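PDB 6Y9I: major Capsid Protein VP1 from Chimpanzee polyomavirus Bob, which forms the pentameric capsomers of the polyomavirus shell and probably recognises glycan receptors on the surface of host cells. Local coordinates for residues 27-30 / 31-35; 57-61 / 62-66; 196-199 / 200-203; 264-267 / 268-271. All coordinates share one frame; numbering follows the deposited sequence.

Contact 1 of 4, residues 27-30 / 31-35; sequences EPRM and GINSP. With MG (magnesium ion), chain F.
With CG of Arg29 beside its own backbone N and a second bend at CD (chi2 -73°), the arginine folds back over Asn33, whose amide is likewise swung to the backbone N side (chi1 -69°). The meeting occurs in the loop that leaves strand 8-26 of the jelly-roll beta-sandwich characteristic of polyomavirus VP1. Arg29 CD rests on Asn33 CB and CG, 3.7 Å from each, and farther out Asn33 O sits over one face of the guanidinium, 3.6 Å from Arg29 NH1. Glu27 O lies over the opposite face. Because the guanidinium and amide planes are inclined by 38°, the two groups do not stack flat. The arginine spends its hydrogen bonds in other directions: NH1 donates to Pro28 O at 3.0 Å, from above that carbonyl plane, while NE forms a salt bridge with Asp194. Asn33 turns its OD1 inward to accept from Gly31 N at 2.9 Å, bridging the bend from the side-chain side, and its ND2 donates to Gln66. A single water completes the turn, taking the N-H of Met30 and giving its protons to Pro28 O and Ile32 O, so that three backbone polar groups are satisfied together. At the outer end Glu27 reaches a site shared between subunits, where Leu183 O of a second subunit binds the same metal. There Glu27 OE1 coordinates the magnesium ion at 2.5 Å, and OE2 accepts at 2.7 Å from one of the waters on that ion.

Contact 2 of 4, residues 57-61 / 62-66; sequences NNLLS and IQMPQ
Gln63 OE1 is gripped from two directions: the backbone N of Leu60 donates to it at 2.9 Å in a nearly straight bond (175°) lying in the carbonyl plane of the amide, and a water approaches at 2.7 Å. That water also lies 2.9 Å from Asn57 OD1, although it has more acceptors nearby than protons to offer. The extended side chain of Gln63 runs back to the peptide N-H of Leu60, and its own N donates to Leu60 O at 2.9 Å. One residue thus holds Leu60 at both its N-H and its carbonyl, at the start of the short 3-10 turn. A second turn bond, from Met64 N to Ser61 O at 3.1 Å, carries the turn forward. Apolar groups line two flanks. Leu59 CD2 packs obliquely against Met64 SD at 3.7 Å, and Leu59 also meets His108 of the third subunit; Leu60 CB and Ile62 CG1, 3.9 Å apart, run side by side in the same direction. At the amide's other end Gln63 NE2 donates to Asp53 and to Val48 O. With a donor facing OE1 and acceptors facing NE2, the chemistry implies a single rotational setting for this amide: a flip would turn NH2 toward the Leu60 N-H and the oxygen toward a carboxylate.

Contact 3 of 4, residues 196-199 / 200-203; sequences FYPI and EEWS
Tyr197 drives the edge of its ring into the face of Trp202 at the tight end of this turn. The stack is T-shaped, with the planes 78° apart and the phenol centroid 5.2 Å from that of the five-membered ring; Tyr197 CD2 makes the nearest approach, 3.8 Å from Trp202 NE1. Pro198 fills the indole edge, its CD lying in plane with the ring and 3.8 Å from Trp202 CD1. Both aromatics are anchored by their polar ends, Tyr197 OH to Asp192 and Trp202 NE1 to Ile164 O, which ties down the far end of the phenol and the N-H edge of the indole. At the indole edge, near its plane, Pro198 O accepts from Glu201 N at 3.2 Å, and more weakly from Trp202 N, so one carbonyl serves two successive amides. Glu201 lays OE1 3.3 Å from Pro198 CG while that oxygen bonds His165. The Ile199 side is held more loosely: its O receives a long, weak bond from Trp202 N, and a water 2.9 Å away donates to it and also bonds Ser203 OG. On this water-bridged side, Glu200 OE2 bonds His108 of the third subunit. Helical backbone angles at Ile199 and Glu200, with the Pro198-Glu201 bond, are those of a type I beta-turn, which here feeds the chain into strand 202-204, outermost within this chain in the small three-stranded antiparallel sheet.

Contact 4 of 4, residues 264-267 / 268-271; sequences MVKA and DNEA
A beta-hairpin connection joins strand 252-265 to strand 272-291, and Lys266 and Ala271 form its closing pair. Lys266 N donates to Ala271 O at 2.9 Å in an almost linear bond (178°). Within the loop Glu270 N reaches back to Lys266 O, also at 2.9 Å but more bent, across four residues. Three residues with negative phi carry Glu270 N back to Lys266 O; the left-handed backbone of Glu270 (phi 70°) then turns the chain into the returning strand. Ala271 N is engaged by Asn269 OD1 at 3.1 Å from above the amide carbonyl plane, an Asx turn. Outside the backbone ring, the Lys266 chain bends twice near its end and brings NZ to Asp268, 2.8 Å from OD1 on its syn lone pair and 3.1 Å from OD2 in a weaker bond; this salt bridge spans the loop's outer corner. On the other flank Val265 CG1 touches Glu270 CA at 3.7 Å. The carboxylate of Glu270 pairs with Lys113 and with the backbone N of Lys117 of the third subunit, so the loop also faces a subunit interface. The succession of backbone angles and the single closing bond identify a four-residue hairpin of the 4:6 kind.

Contacts 1, 2 and 3 form a connected chain of loops. Between contacts 1 and 2, whose centres are 12 Å apart, Arg29 O and Gln66 N approach to 2.7 Å, probably a hydrogen bond, and Gly31 O packs on Ile62 CG2. Contact 2 passes on to contact 3, 11 Å away between centres, through Pro65 O and Ile199 N at 2.9 Å, probably a hydrogen bond, and through Met64 CE, 3.3 Å from Glu200 CD. Contact 4 stands apart, its nearest atoms about 8 Å from contact 2 and about 14 Å from contact 3. The magnesium ion in contact 1 joins a second subunit, whereas contacts 2, 3 and 4 all reach the third.

Contact 1 of 4, residues 27-30 / 31-35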
loop_
_atom_site.group_PDB
_atom_site.type_symbol
_atom_site.label_atom_id
_atom_site.label_comp_id
_atom_site.label_asym_id
_atom_site.label_seq_id
_atom_site.Cartn_x
_atom_site.Cartn_y
_atom_site.Cartn_z
ATOM N N GLU A 27 -26.449 -12.428 -3.372
ATOM C CA GLU A 27 -25.698 -13.649 -3.021
ATOM C C GLU A 27 -24.676 -13.879 -4.130
ATOM O O GLU A 27 -24.923 -13.518 -5.285
ATOM C CB GLU A 27 -26.671 -14.795 -2.793
ATOM C CG GLU A 27 -27.431 -14.640 -1.484
ATOM C CD GLU A 27 -27.996 -15.906 -0.875
ATOM O OE1 GLU A 27 -29.224 -15.956 -0.720
ATOM O OE2 GLU A 27 -27.212 -16.805 -0.488
ATOM N N PRO A 28 -23.512 -14.490 -3.806
ATOM C CA PRO A 28 -22.447 -14.674 -4.793
ATOM C C PRO A 28 -22.860 -15.710 -5.849
ATOM O O PRO A 28 -23.567 -16.660 -5.494
ATOM C CB PRO A 28 -21.266 -15.166 -3.970
ATOM C CG PRO A 28 -21.906 -15.843 -2.786
ATOM C CD PRO A 28 -23.174 -15.056 -2.497
ATOM N N ARG A 29 -22.465 -15.465 -7.100
ATOM C CA ARG A 29 -22.664 -16.392 -8.248
ATOM C C ARG A 29 -21.303 -16.830 -8.785
ATOM O O ARG A 29 -20.871 -16.348 -9.873
ATOM C CB ARG A 29 -23.601 -15.722 -9.261
ATOM C CG ARG A 29 -24.932 -15.316 -8.653
ATOM C CD ARG A 29 -25.816 -16.497 -8.371
ATOM N NE ARG A 29 -27.078 -16.143 -7.739
ATOM C CZ ARG A 29 -27.413 -16.418 -6.479
ATOM N NH1 ARG A 29 -26.556 -16.969 -5.641
ATOM N NH2 ARG A 29 -28.602 -16.086 -6.030
ATOM N N MET A 30 -20.635 -17.734 -8.053
ATOM C CA MET A 30 -19.226 -18.130 -8.347
ATOM C C MET A 30 -19.234 -19.286 -9.352
ATOM O O MET A 30 -18.144 -19.715 -9.789
ATOM C CB MET A 30 -18.478 -18.547 -7.082
ATOM C CG MET A 30 -18.159 -17.383 -6.152
ATOM S SD MET A 30 -17.136 -16.088 -6.884
ATOM C CE MET A 30 -18.348 -14.865 -7.365
ATOM N N GLY A 31 -20.425 -19.784 -9.694
ATOM C CA GLY A 31 -20.626 -20.824 -10.719
ATOM C C GLY A 31 -21.591 -21.891 -10.223
ATOM O O GLY A 31 -22.527 -22.261 -10.961
ATOM N N ILE A 32 -21.383 -22.352 -8.994
ATOM C CA ILE A 32 -22.362 -23.173 -8.245
ATOM C C ILE A 32 -23.305 -22.199 -7.543
ATOM O O ILE A 32 -22.963 -21.668 -6.459
ATOM C CB ILE A 32 -21.670 -24.183 -7.323
ATOM C CG1 ILE A 32 -20.800 -25.141 -8.149
ATOM C CG2 ILE A 32 -22.713 -24.918 -6.503
ATOM C CD1 ILE A 32 -19.664 -25.760 -7.396
ATOM N N ASN A 33 -24.439 -21.958 -8.196
ATOM C CA ASN A 33 -25.265 -20.748 -7.992
ATOM C C ASN A 33 -26.526 -21.097 -7.218
ATOM O O ASN A 33 -27.339 -20.203 -6.985
ATOM C CB ASN A 33 -25.564 -20.069 -9.321
ATOM C CG ASN A 33 -24.331 -19.447 -9.927
ATOM O OD1 ASN A 33 -23.302 -19.318 -9.254
ATOM N ND2 ASN A 33 -24.434 -19.041 -11.184
ATOM N N SER A 34 -26.652 -22.328 -6.737
ATOM C CA SER A 34 -27.853 -22.719 -5.971
ATOM C C SER A 34 -27.450 -23.706 -4.898
ATOM O O SER A 34 -26.697 -24.623 -5.194
ATOM C CB SER A 34 -28.922 -23.303 -6.888
ATOM O OG SER A 34 -29.935 -23.906 -6.092
ATOM N N PRO A 35 -27.946 -23.540 -3.648
ATOM C CA PRO A 35 -27.787 -24.552 -2.594
ATOM C C PRO A 35 -28.734 -25.761 -2.753
ATOM O O PRO A 35 -29.148 -26.323 -1.774
ATOM C CB PRO A 35 -28.083 -23.728 -1.327
ATOM C CG PRO A 35 -29.095 -22.712 -1.771
ATOM C CD PRO A 35 -28.725 -22.374 -3.198
HETATM MG MG MG F . -30.280 -17.103 1.203
HETATM O O HOH W 1 -28.416 -18.755 0.942
HETATM O O HOH W 2 -22.019 -19.069 -5.884
HETATM O O HOH W 3 -31.187 -18.518 2.710
HETATM O O HOH W 4 -31.784 -15.644 0.894
#

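Contact 2 of 4, residues 57-61 / 62-66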
loop_
_atom_site.group_PDB
_atom_site.type_symbol
_atom_site.label_atom_id
_atom_site.label_comp_id
_atom_site.label_asym_id
_atom_site.label_seq_id
_atom_site.Cartn_x
_atom_site.Cartn_y
_atom_site.Cartn_z
ATOM N N ASN A 57 -11.011 -29.993 -22.862
ATOM C CA ASN A 57 -12.459 -30.203 -22.593
ATOM C C ASN A 57 -13.137 -28.845 -22.761
ATOM O O ASN A 57 -12.432 -27.851 -23.012
ATOM C CB ASN A 57 -12.717 -30.775 -21.189
ATOM C CG ASN A 57 -12.135 -29.876 -20.109
ATOM O OD1 ASN A 57 -12.336 -28.649 -20.139
ATOM N ND2 ASN A 57 -11.333 -30.453 -19.236
ATOM N N ASN A 58 -14.452 -28.812 -22.636
ATOM C CA ASN A 58 -15.245 -27.568 -22.691
ATOM C C ASN A 58 -15.311 -26.997 -21.284
ATOM O O ASN A 58 -15.665 -27.730 -20.384
ATOM C CB ASN A 58 -16.667 -27.800 -23.188
ATOM C CG ASN A 58 -16.700 -28.227 -24.634
ATOM O OD1 ASN A 58 -15.908 -27.738 -25.433
ATOM N ND2 ASN A 58 -17.605 -29.138 -24.959
ATOM N N LEU A 59 -15.016 -25.715 -21.134
ATOM C CA LEU A 59 -15.167 -24.995 -19.842
ATOM C C LEU A 59 -16.663 -24.875 -19.541
ATOM O O LEU A 59 -17.403 -24.437 -20.430
ATOM C CB LEU A 59 -14.496 -23.633 -19.982
ATOM C CG LEU A 59 -14.171 -22.913 -18.679
ATOM C CD1 LEU A 59 -13.029 -23.601 -17.950
ATOM C CD2 LEU A 59 -13.828 -21.463 -18.960
ATOM N N LEU A 60 -17.090 -25.283 -18.343
ATOM C CA LEU A 60 -18.510 -25.255 -17.926
ATOM C C LEU A 60 -18.846 -23.922 -17.248
ATOM O O LEU A 60 -17.955 -23.333 -16.592
ATOM C CB LEU A 60 -18.756 -26.394 -16.944
ATOM C CG LEU A 60 -18.335 -27.774 -17.408
ATOM C CD1 LEU A 60 -18.456 -28.771 -16.260
ATOM C CD2 LEU A 60 -19.182 -28.203 -18.594
ATOM N N SER A 61 -20.114 -23.528 -17.302
ATOM C CA SER A 61 -20.641 -22.310 -16.634
ATOM C C SER A 61 -20.328 -22.364 -15.139
ATOM O O SER A 61 -20.032 -21.295 -14.567
ATOM C CB SER A 61 -22.122 -22.146 -16.904
ATOM O OG SER A 61 -22.299 -21.730 -18.254
ATOM N N ILE A 62 -20.356 -23.563 -14.534
ATOM C CA ILE A 62 -20.168 -23.742 -13.064
ATOM C C ILE A 62 -18.685 -23.488 -12.688
ATOM O O ILE A 62 -18.443 -23.298 -11.478
ATOM C CB ILE A 62 -20.710 -25.100 -12.564
ATOM C CG1 ILE A 62 -20.076 -26.288 -13.292
ATOM C CG2 ILE A 62 -22.236 -25.152 -12.644
ATOM C CD1 ILE A 62 -20.321 -27.641 -12.641
ATOM N N GLN A 63 -17.759 -23.374 -13.665
ATOM C CA GLN A 63 -16.312 -23.048 -13.450
ATOM C C GLN A 63 -16.020 -21.563 -13.684
ATOM O O GLN A 63 -14.800 -21.200 -13.666
ATOM C CB GLN A 63 -15.407 -23.847 -14.397
ATOM C CG GLN A 63 -15.512 -25.343 -14.208
ATOM C CD GLN A 63 -14.701 -26.073 -15.247
ATOM O OE1 GLN A 63 -15.082 -26.139 -16.413
ATOM N NE2 GLN A 63 -13.546 -26.562 -14.838
ATOM N N MET A 64 -17.044 -20.741 -13.947
ATOM C CA MET A 64 -16.849 -19.333 -14.394
ATOM C C MET A 64 -17.647 -18.419 -13.475
ATOM O O MET A 64 -18.886 -18.396 -13.507
ATOM C CB MET A 64 -17.285 -19.138 -15.838
ATOM C CG MET A 64 -16.625 -20.105 -16.791
ATOM S SD MET A 64 -17.125 -19.763 -18.490
ATOM C CE MET A 64 -16.063 -18.370 -18.838
ATOM N N PRO A 65 -16.968 -17.734 -12.526
ATOM C CA PRO A 65 -17.659 -16.777 -11.663
ATOM C C PRO A 65 -18.372 -15.725 -12.512
ATOM O O PRO A 65 -17.857 -15.298 -13.555
ATOM C CB PRO A 65 -16.536 -16.224 -10.772
ATOM C CG PRO A 65 -15.495 -17.332 -10.770
ATOM C CD PRO A 65 -15.558 -17.922 -12.154
ATOM N N GLN A 66 -19.547 -15.329 -12.043
ATOM C CA GLN A 66 -20.505 -14.478 -12.783
ATOM C C GLN A 66 -20.891 -13.271 -11.924
ATOM O O GLN A 66 -20.800 -13.339 -10.695
ATOM C CB GLN A 66 -21.751 -15.301 -13.131
ATOM C CG GLN A 66 -21.489 -16.432 -14.130
ATOM C CD GLN A 66 -22.207 -17.732 -13.790
ATOM O OE1 GLN A 66 -23.323 -17.732 -13.247
ATOM N NE2 GLN A 66 -21.567 -18.857 -14.106
HETATM O O HOH W 5 -13.750 -28.186 -17.620
#

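Contact 3 of 4, residues 196-199 / 200-203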
loop_
_atom_site.group_PDB
_atom_site.type_symbol
_atom_site.label_atom_id
_atom_site.label_comp_id
_atom_site.label_asym_id
_atom_site.label_seq_id
_atom_site.Cartn_x
_atom_site.Cartn_y
_atom_site.Cartn_z
ATOM N N PHE A 196 -25.052 -15.150 -14.988
ATOM C CA PHE A 196 -25.221 -15.398 -16.444
ATOM C C PHE A 196 -24.040 -14.834 -17.251
ATOM O O PHE A 196 -23.692 -15.359 -18.308
ATOM C CB PHE A 196 -26.565 -14.819 -16.896
ATOM C CG PHE A 196 -27.007 -15.280 -18.259
ATOM C CD1 PHE A 196 -27.438 -16.585 -18.451
ATOM C CD2 PHE A 196 -26.998 -14.410 -19.342
ATOM C CE1 PHE A 196 -27.843 -17.024 -19.707
ATOM C CE2 PHE A 196 -27.381 -14.854 -20.601
ATOM C CZ PHE A 196 -27.809 -16.154 -20.783
ATOM N N TYR A 197 -23.465 -13.729 -16.793
ATOM C CA TYR A 197 -22.330 -13.051 -17.455
ATOM C C TYR A 197 -21.053 -13.349 -16.670
ATOM O O TYR A 197 -20.874 -12.846 -15.557
ATOM C CB TYR A 197 -22.620 -11.553 -17.528
ATOM C CG TYR A 197 -23.798 -11.223 -18.409
ATOM C CD1 TYR A 197 -25.091 -11.222 -17.919
ATOM C CD2 TYR A 197 -23.606 -10.950 -19.752
ATOM C CE1 TYR A 197 -26.175 -10.905 -18.723
ATOM C CE2 TYR A 197 -24.678 -10.637 -20.574
ATOM C CZ TYR A 197 -25.966 -10.620 -20.063
ATOM O OH TYR A 197 -26.998 -10.331 -20.904
ATOM N N PRO A 198 -20.133 -14.182 -17.201
ATOM C CA PRO A 198 -18.852 -14.426 -16.533
ATOM C C PRO A 198 -17.972 -13.176 -16.417
ATOM O O PRO A 198 -17.797 -12.436 -17.394
ATOM C CB PRO A 198 -18.150 -15.458 -17.415
ATOM C CG PRO A 198 -19.328 -16.175 -18.103
ATOM C CD PRO A 198 -20.317 -15.059 -18.369
ATOM N N ILE A 199 -17.381 -13.020 -15.235
ATOM C CA ILE A 199 -16.409 -11.939 -14.916
ATOM C C ILE A 199 -15.238 -12.021 -15.882
ATOM O O ILE A 199 -14.777 -10.960 -16.334
ATOM C CB ILE A 199 -16.004 -12.083 -13.433
ATOM C CG1 ILE A 199 -17.189 -11.686 -12.547
ATOM C CG2 ILE A 199 -14.734 -11.315 -13.091
ATOM C CD1 ILE A 199 -17.110 -12.234 -11.146
ATOM N N GLU A 200 -14.756 -13.223 -16.168
ATOM C CA GLU A 200 -13.533 -13.387 -16.997
ATOM C C GLU A 200 -13.787 -12.981 -18.459
ATOM O O GLU A 200 -12.783 -12.842 -19.184
ATOM C CB GLU A 200 -12.971 -14.805 -16.909
ATOM C CG GLU A 200 -13.855 -15.875 -17.537
ATOM C CD GLU A 200 -13.449 -17.269 -17.091
ATOM O OE1 GLU A 200 -13.922 -17.729 -15.993
ATOM O OE2 GLU A 200 -12.628 -17.888 -17.827
ATOM N N GLU A 201 -15.032 -12.751 -18.874
ATOM C CA GLU A 201 -15.343 -12.343 -20.269
ATOM C C GLU A 201 -16.021 -10.978 -20.359
ATOM O O GLU A 201 -16.021 -10.437 -21.469
ATOM C CB GLU A 201 -16.257 -13.351 -20.949
ATOM C CG GLU A 201 -15.636 -14.738 -21.098
ATOM C CD GLU A 201 -16.631 -15.753 -21.643
ATOM O OE1 GLU A 201 -17.537 -16.196 -20.908
ATOM O OE2 GLU A 201 -16.528 -16.046 -22.824
ATOM N N TRP A 202 -16.553 -10.437 -19.260
ATOM C CA TRP A 202 -17.387 -9.199 -19.291
ATOM C C TRP A 202 -16.894 -8.203 -18.244
ATOM O O TRP A 202 -16.743 -8.621 -17.086
ATOM C CB TRP A 202 -18.864 -9.492 -19.047
ATOM C CG TRP A 202 -19.481 -10.377 -20.087
ATOM C CD1 TRP A 202 -19.755 -11.704 -19.978
ATOM C CD2 TRP A 202 -19.899 -9.985 -21.406
ATOM N NE1 TRP A 202 -20.330 -12.167 -21.130
ATOM C CE2 TRP A 202 -20.461 -11.133 -22.016
ATOM C CE3 TRP A 202 -19.936 -8.771 -22.097
ATOM C CZ2 TRP A 202 -20.987 -11.110 -23.309
ATOM C CZ3 TRP A 202 -20.496 -8.741 -23.363
ATOM C CH2 TRP A 202 -20.983 -9.901 -23.970
ATOM N N SER A 203 -16.754 -6.950 -18.655
ATOM C CA SER A 203 -16.377 -5.793 -17.805
ATOM C C SER A 203 -17.450 -4.733 -17.962
ATOM O O SER A 203 -18.078 -4.646 -19.004
ATOM C CB SER A 203 -15.036 -5.228 -18.201
ATOM O OG SER A 203 -14.013 -6.155 -17.889
HETATM O O HOH W 6 -13.484 -8.927 -17.992
#

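Contact 4 of 4, residues 264-267 / 268-271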
loop_
_atom_site.group_PDB
_atom_site.type_symbol
_atom_site.label_atom_id
_atom_site.label_comp_id
_atom_site.label_asym_id
_atom_site.label_seq_id
_atom_site.Cartn_x
_atom_site.Cartn_y
_atom_site.Cartn_z
ATOM N N MET A 264 -9.758 -21.502 -2.961
ATOM C CA MET A 264 -9.239 -22.619 -2.149
ATOM C C MET A 264 -8.470 -23.539 -3.099
ATOM O O MET A 264 -8.787 -23.566 -4.327
ATOM C CB MET A 264 -10.355 -23.368 -1.418
ATOM C CG MET A 264 -11.274 -24.096 -2.319
ATOM S SD MET A 264 -12.221 -25.364 -1.445
ATOM C CE MET A 264 -11.051 -26.723 -1.456
ATOM N N VAL A 265 -7.472 -24.212 -2.551
ATOM C CA VAL A 265 -6.622 -25.222 -3.240
ATOM C C VAL A 265 -6.944 -26.613 -2.674
ATOM O O VAL A 265 -6.930 -26.796 -1.417
ATOM C CB VAL A 265 -5.134 -24.866 -3.111
ATOM C CG1 VAL A 265 -4.280 -25.901 -3.811
ATOM C CG2 VAL A 265 -4.815 -23.472 -3.637
ATOM N N LYS A 266 -7.326 -27.528 -3.567
ATOM C CA LYS A 266 -7.703 -28.916 -3.238
ATOM C C LYS A 266 -6.434 -29.713 -2.930
ATOM O O LYS A 266 -5.484 -29.625 -3.711
ATOM C CB LYS A 266 -8.483 -29.534 -4.406
ATOM C CG LYS A 266 -9.993 -29.540 -4.225
ATOM C CD LYS A 266 -10.769 -30.024 -5.444
ATOM C CE LYS A 266 -10.428 -31.438 -5.853
ATOM N NZ LYS A 266 -10.748 -32.388 -4.767
ATOM N N ALA A 267 -6.408 -30.441 -1.817
ATOM C CA ALA A 267 -5.249 -31.261 -1.408
ATOM C C ALA A 267 -4.931 -32.311 -2.495
ATOM O O ALA A 267 -3.776 -32.527 -2.765
ATOM C CB ALA A 267 -5.519 -31.908 -0.065
ATOM N N ASP A 268 -5.910 -32.990 -3.083
ATOM C CA ASP A 268 -5.594 -34.206 -3.884
ATOM C C ASP A 268 -4.877 -33.849 -5.192
ATOM O O ASP A 268 -4.074 -34.693 -5.628
ATOM C CB ASP A 268 -6.814 -35.081 -4.183
ATOM C CG ASP A 268 -8.104 -34.321 -4.369
ATOM O OD1 ASP A 268 -8.032 -33.101 -4.644
ATOM O OD2 ASP A 268 -9.169 -34.955 -4.225
ATOM N N ASN A 269 -5.166 -32.707 -5.827
ATOM C CA ASN A 269 -4.606 -32.413 -7.169
ATOM C C ASN A 269 -4.172 -30.934 -7.328
ATOM O O ASN A 269 -3.540 -30.631 -8.365
ATOM C CB ASN A 269 -5.587 -32.902 -8.229
ATOM C CG ASN A 269 -6.921 -32.191 -8.209
ATOM O OD1 ASN A 269 -7.132 -31.241 -7.434
ATOM N ND2 ASN A 269 -7.809 -32.635 -9.093
ATOM N N GLU A 270 -4.422 -30.087 -6.326
ATOM C CA GLU A 270 -4.024 -28.658 -6.251
ATOM C C GLU A 270 -4.832 -27.821 -7.245
ATOM O O GLU A 270 -4.406 -26.691 -7.515
ATOM C CB GLU A 270 -2.521 -28.477 -6.435
ATOM C CG GLU A 270 -1.732 -29.079 -5.300
ATOM C CD GLU A 270 -0.237 -28.895 -5.424
ATOM O OE1 GLU A 270 0.424 -29.635 -6.217
ATOM O OE2 GLU A 270 0.268 -28.036 -4.709
ATOM N N ALA A 271 -5.958 -28.346 -7.734
ATOM C CA ALA A 271 -6.967 -27.593 -8.503
ATOM C C ALA A 271 -7.630 -26.591 -7.561
ATOM O O ALA A 271 -7.485 -26.723 -6.342
ATOM C CB ALA A 271 -7.981 -28.512 -9.110
#